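Local coordinates for protein glycoside hydrolase family 43 (Halothermothrix orenii, PDB 4QQS) that acts as a thermostable glycosidase with alpha-L-arabinofuranosidase activity, probably hydrolysing O-glycosyl bonds during xylan breakdown, at residues Val76-Asn80 with Ser164-Leu168; Lys97-Ala101 with Ile113-Asp119. One frame throughout, in Å; residues are numbered along the deposited sequence.

Overall arrangement
Both contacts belong to the five-bladed beta-propeller of family 43, and both involve the antiparallel sheet made by strands 72-79, 82-90, 96-103 and 111-112. Contact 1 sits at one outermost strand of that sheet, where 76-80 meets a loop of the next sheet; contact 2 lies near the other edge, where 113-119 runs beside strand 96-103. Both are partly buried; contact 1 has the larger exposed share, at N80 and Q165, contact 2 mainly D119. Contact 1 is small, with one tyrosine hydroxyl bond and leucine packing. Contact 2 is larger, combining backbone pairing, apolar packing and a salt bridge. Their centres lie 13 Å apart, and K114 NZ probably hydrogen-bonds to L168 O between them.

Contact 1. Residues Val76-Asn80 with Ser164-Leu168; sequences VIFYN and SQDLL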
# COMPACT_ATOMS: atom_id res chain seq x y z
N VAL A 76 0.54 -0.76 -8.73
CA VAL A 76 0.30 -0.81 -10.16
C VAL A 76 -1.16 -0.52 -10.49
O VAL A 76 -2.06 -1.17 -9.95
CB VAL A 76 0.70 -2.19 -10.72
CG1 VAL A 76 0.44 -2.27 -12.21
CG2 VAL A 76 2.17 -2.47 -10.42
N ILE A 77 -1.38 0.45 -11.38
CA ILE A 77 -2.71 0.75 -11.89
C ILE A 77 -2.78 0.49 -13.39
O ILE A 77 -1.76 0.49 -14.07
CB ILE A 77 -3.14 2.22 -11.61
CG1 ILE A 77 -2.24 3.23 -12.34
CG2 ILE A 77 -3.14 2.47 -10.11
CD1 ILE A 77 -2.71 4.67 -12.23
N PHE A 78 -3.99 0.25 -13.88
CA PHE A 78 -4.26 0.17 -15.31
C PHE A 78 -4.93 1.48 -15.72
O PHE A 78 -6.04 1.76 -15.27
CB PHE A 78 -5.14 -1.03 -15.61
CG PHE A 78 -5.39 -1.23 -17.07
CD1 PHE A 78 -4.39 -1.68 -17.90
CD2 PHE A 78 -6.64 -0.98 -17.62
CE1 PHE A 78 -4.62 -1.88 -19.24
CE2 PHE A 78 -6.87 -1.17 -18.96
CZ PHE A 78 -5.86 -1.62 -19.77
N TYR A 79 -4.23 2.28 -16.52
CA TYR A 79 -4.62 3.67 -16.81
C TYR A 79 -4.17 3.97 -18.21
O TYR A 79 -3.05 3.64 -18.56
CB TYR A 79 -3.91 4.62 -15.82
CG TYR A 79 -4.16 6.11 -15.99
CD1 TYR A 79 -5.35 6.69 -15.56
CD2 TYR A 79 -3.19 6.94 -16.54
CE1 TYR A 79 -5.56 8.05 -15.68
CE2 TYR A 79 -3.41 8.31 -16.66
CZ TYR A 79 -4.60 8.86 -16.23
OH TYR A 79 -4.83 10.21 -16.33
N ASN A 80 -5.05 4.57 -19.01
CA ASN A 80 -4.76 4.86 -20.41
C ASN A 80 -4.23 3.62 -21.13
O ASN A 80 -3.26 3.66 -21.88
CB ASN A 80 -3.78 6.02 -20.51
CG ASN A 80 -4.42 7.37 -20.17
OD1 ASN A 80 -5.64 7.50 -20.10
ND2 ASN A 80 -3.58 8.38 -19.98
N SER A 164 -1.19 15.75 -13.05
CA SER A 164 -1.50 16.00 -14.43
C SER A 164 -2.06 14.72 -15.04
O SER A 164 -1.86 13.61 -14.52
CB SER A 164 -0.24 16.43 -15.19
OG SER A 164 0.78 15.47 -15.03
N GLN A 165 -2.73 14.88 -16.18
CA GLN A 165 -3.34 13.74 -16.84
C GLN A 165 -2.32 12.69 -17.26
O GLN A 165 -2.65 11.51 -17.29
CB GLN A 165 -4.13 14.21 -18.07
CG GLN A 165 -5.44 14.90 -17.73
CD GLN A 165 -6.47 13.93 -17.17
OE1 GLN A 165 -6.75 12.90 -17.78
NE2 GLN A 165 -7.02 14.25 -16.00
N ASP A 166 -1.09 13.12 -17.56
CA ASP A 166 -0.04 12.18 -17.96
C ASP A 166 0.75 11.57 -16.79
O ASP A 166 1.67 10.79 -17.01
CB ASP A 166 0.91 12.82 -18.99
CG ASP A 166 1.64 14.07 -18.50
OD1 ASP A 166 1.64 14.34 -17.28
OD2 ASP A 166 2.23 14.77 -19.36
N LEU A 167 0.33 11.91 -15.57
CA LEU A 167 0.95 11.43 -14.34
C LEU A 167 2.38 11.92 -14.09
O LEU A 167 3.04 11.43 -13.19
CB LEU A 167 0.91 9.90 -14.24
CG LEU A 167 -0.43 9.21 -14.52
CD1 LEU A 167 -0.30 7.71 -14.32
CD2 LEU A 167 -1.56 9.78 -13.67
N LEU A 168 2.85 12.89 -14.89
CA LEU A 168 4.24 13.36 -14.77
C LEU A 168 4.45 14.58 -13.87
O LEU A 168 5.60 14.89 -13.52
CB LEU A 168 4.82 13.65 -16.15
CG LEU A 168 4.75 12.50 -17.15
CD1 LEU A 168 5.30 12.95 -18.50
CD2 LEU A 168 5.49 11.26 -16.66
O HOH W 1 -6.70 10.01 -18.78
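Y79 reaches across from the end of strand 72-79 and gives its phenol hydroxyl to the backbone of the 164-168 loop: OH donates to Q165 O at 2.7 Å. The bond lies in the carbonyl plane, on a lone pair, the hydroxyl oxygen meeting the C=O bond at 132°. That same carbonyl oxygen lies at the edge of the tyrosine ring, in its plane, and its bond to the hydroxyl ties the far end of the ring to the loop. The ring gets there because CG stands anti to the backbone N (chi1 178°), which sends the side chain straight out from the strand.

L167 slides along the ring in the reverse direction, its CD1 3.7 Å from Y79 CD2 while CG and CD2 press near CE2. I77, two residues back on the same side of the strand, adds a looser touch, CD1 to L167 CD1 at 4.4 Å. N80 CG lies above one face of the Y79 ring, offset toward the ring's rim. A water donates to both N80 OD1 and Q165 OE1, bridging the two exposed amides.

In the five-bladed propeller this contact joins the outermost strand of one four-stranded sheet to the loop between strands 153-162 and 175-178 of the neighbouring sheet. The loop is shaped by a type I beta turn from S164 to L167, closed by L167 N to S164 O.

Within the turn, D166 OD1 accepts from S164 OG at 2.7 Å and from L168 N at 3.0 Å, the latter completing an Asx turn. The two donors approach from opposite faces of the carboxylate, fixing its rotation. P137 packs against Y79, Q165 and L167, and I131 also touches the tyrosine.

Contact 2. Residues Lys97-Ala101 with Ile113-Asp119; sequences KIALA and IKAPLFD
K97, itself buried, reaches the exposed D119 at the far end of 113-119, its chain crossing the carboxylate at a slant. NZ of K97 comes to D119 OD2 at 2.7 Å from above the carboxylate plane, 45° out of it, in a salt bridge. Extension beyond CG carries CE and NZ to the acid; nearer the backbone, CB rests on P116 CB. K97 NZ also forms salt bridges with D91 and D93, which probably share its charge, and an alanine here would probably leave all three aspartates without their positive partner.

In the conformer given, I98 CG2 meets L117 CD2 at 4.0 Å, and CD1 approaches the F118 ring obliquely at CE1; its side chain is about 7 Å from that of D126, predicted to tune the pKa of the probable proton donor E195. F118 CG lies in the crowded position between backbone N and carbonyl carbon (chi1 64°), which swings the ring back toward the strand. A water over the centre of one ring face links I98 N to F118 O.

A99 and A115 touch methyl to methyl, while L100 CD2 packs on I113 CD1 at 3.7 Å. Here I113 and K114 both face L100 in a classic beta bulge, both backbone N-H groups donating to L100 O; L100 N returns a bond to K114 O. After the cis peptide before P116, L117 N donates to I98 O at 2.7 Å.

W66 packs on A99, A115 and P116. On the adjacent strand 82-90 of the same sheet, Y87 touches A99, T86 touches L100 and Y84 touches I113, while L117 meets I139 of strand 137-143.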
# COMPACT_ATOMS: atom_id res chain seq x y z
N LYS A 97 13.15 8.34 -2.90
CA LYS A 97 12.31 9.08 -3.84
C LYS A 97 11.36 8.13 -4.54
O LYS A 97 11.64 6.95 -4.73
CB LYS A 97 13.18 9.81 -4.88
CG LYS A 97 14.27 10.68 -4.27
CD LYS A 97 15.17 11.34 -5.31
CE LYS A 97 16.37 11.97 -4.64
NZ LYS A 97 17.36 12.47 -5.64
N ILE A 98 10.22 8.69 -4.91
CA ILE A 98 9.22 7.99 -5.69
C ILE A 98 9.61 8.03 -7.17
O ILE A 98 10.16 9.03 -7.65
CB ILE A 98 7.85 8.61 -5.41
CG1 ILE A 98 7.44 8.22 -3.99
CG2 ILE A 98 6.79 8.19 -6.43
CD1 ILE A 98 6.41 9.15 -3.38
N ALA A 99 9.35 6.92 -7.86
CA ALA A 99 9.58 6.77 -9.29
C ALA A 99 8.31 6.21 -9.94
O ALA A 99 7.49 5.56 -9.30
CB ALA A 99 10.74 5.83 -9.54
N LEU A 100 8.21 6.46 -11.24
CA LEU A 100 7.11 6.01 -12.08
C LEU A 100 7.64 5.20 -13.26
O LEU A 100 8.55 5.66 -13.97
CB LEU A 100 6.33 7.21 -12.61
CG LEU A 100 5.08 6.93 -13.43
CD1 LEU A 100 3.99 6.33 -12.56
CD2 LEU A 100 4.57 8.19 -14.12
N ALA A 101 7.06 4.03 -13.48
CA ALA A 101 7.43 3.12 -14.56
C ALA A 101 6.15 2.63 -15.25
O ALA A 101 5.05 2.77 -14.70
CB ALA A 101 8.20 1.94 -14.01
N ILE A 113 9.72 5.60 -16.53
CA ILE A 113 9.36 6.74 -17.36
C ILE A 113 9.69 8.08 -16.70
O ILE A 113 10.02 9.02 -17.42
CB ILE A 113 7.92 6.66 -17.92
CG1 ILE A 113 6.88 6.70 -16.81
CG2 ILE A 113 7.79 5.40 -18.81
CD1 ILE A 113 5.45 6.65 -17.33
N LYS A 114 9.65 8.17 -15.38
CA LYS A 114 10.18 9.34 -14.67
C LYS A 114 10.68 8.87 -13.31
O LYS A 114 9.90 8.58 -12.41
CB LYS A 114 9.13 10.46 -14.56
CG LYS A 114 9.74 11.81 -14.22
CD LYS A 114 8.74 12.93 -14.35
CE LYS A 114 9.31 14.27 -13.90
NZ LYS A 114 8.36 15.35 -14.27
N ALA A 115 11.99 8.77 -13.21
CA ALA A 115 12.65 8.22 -12.04
C ALA A 115 13.82 9.13 -11.68
O ALA A 115 14.83 9.11 -12.36
CB ALA A 115 13.13 6.80 -12.32
N PRO A 116 13.69 9.95 -10.62
CA PRO A 116 12.54 10.06 -9.72
C PRO A 116 11.38 10.83 -10.35
O PRO A 116 11.56 11.66 -11.26
CB PRO A 116 13.11 10.85 -8.54
CG PRO A 116 14.14 11.72 -9.15
CD PRO A 116 14.76 10.90 -10.26
N LEU A 117 10.19 10.59 -9.82
CA LEU A 117 8.99 11.28 -10.29
C LEU A 117 9.02 12.75 -9.85
O LEU A 117 8.61 13.63 -10.61
CB LEU A 117 7.76 10.56 -9.73
CG LEU A 117 6.41 11.19 -10.06
CD1 LEU A 117 6.16 11.27 -11.57
CD2 LEU A 117 5.31 10.41 -9.38
N PHE A 118 9.48 12.99 -8.63
CA PHE A 118 9.71 14.33 -8.12
C PHE A 118 10.84 14.26 -7.12
O PHE A 118 11.19 13.17 -6.65
CB PHE A 118 8.44 14.96 -7.51
CG PHE A 118 7.90 14.25 -6.28
CD1 PHE A 118 7.03 13.18 -6.41
CD2 PHE A 118 8.23 14.68 -4.99
CE1 PHE A 118 6.51 12.54 -5.28
CE2 PHE A 118 7.70 14.05 -3.87
CZ PHE A 118 6.85 12.97 -4.03
N ASP A 119 11.44 15.40 -6.81
CA ASP A 119 12.63 15.43 -5.96
C ASP A 119 12.66 16.74 -5.22
O ASP A 119 12.73 17.80 -5.84
CB ASP A 119 13.87 15.25 -6.83
CG ASP A 119 15.14 15.01 -6.04
OD1 ASP A 119 15.12 15.12 -4.79
OD2 ASP A 119 16.16 14.70 -6.69
O HOH W 2 10.09 11.63 -4.54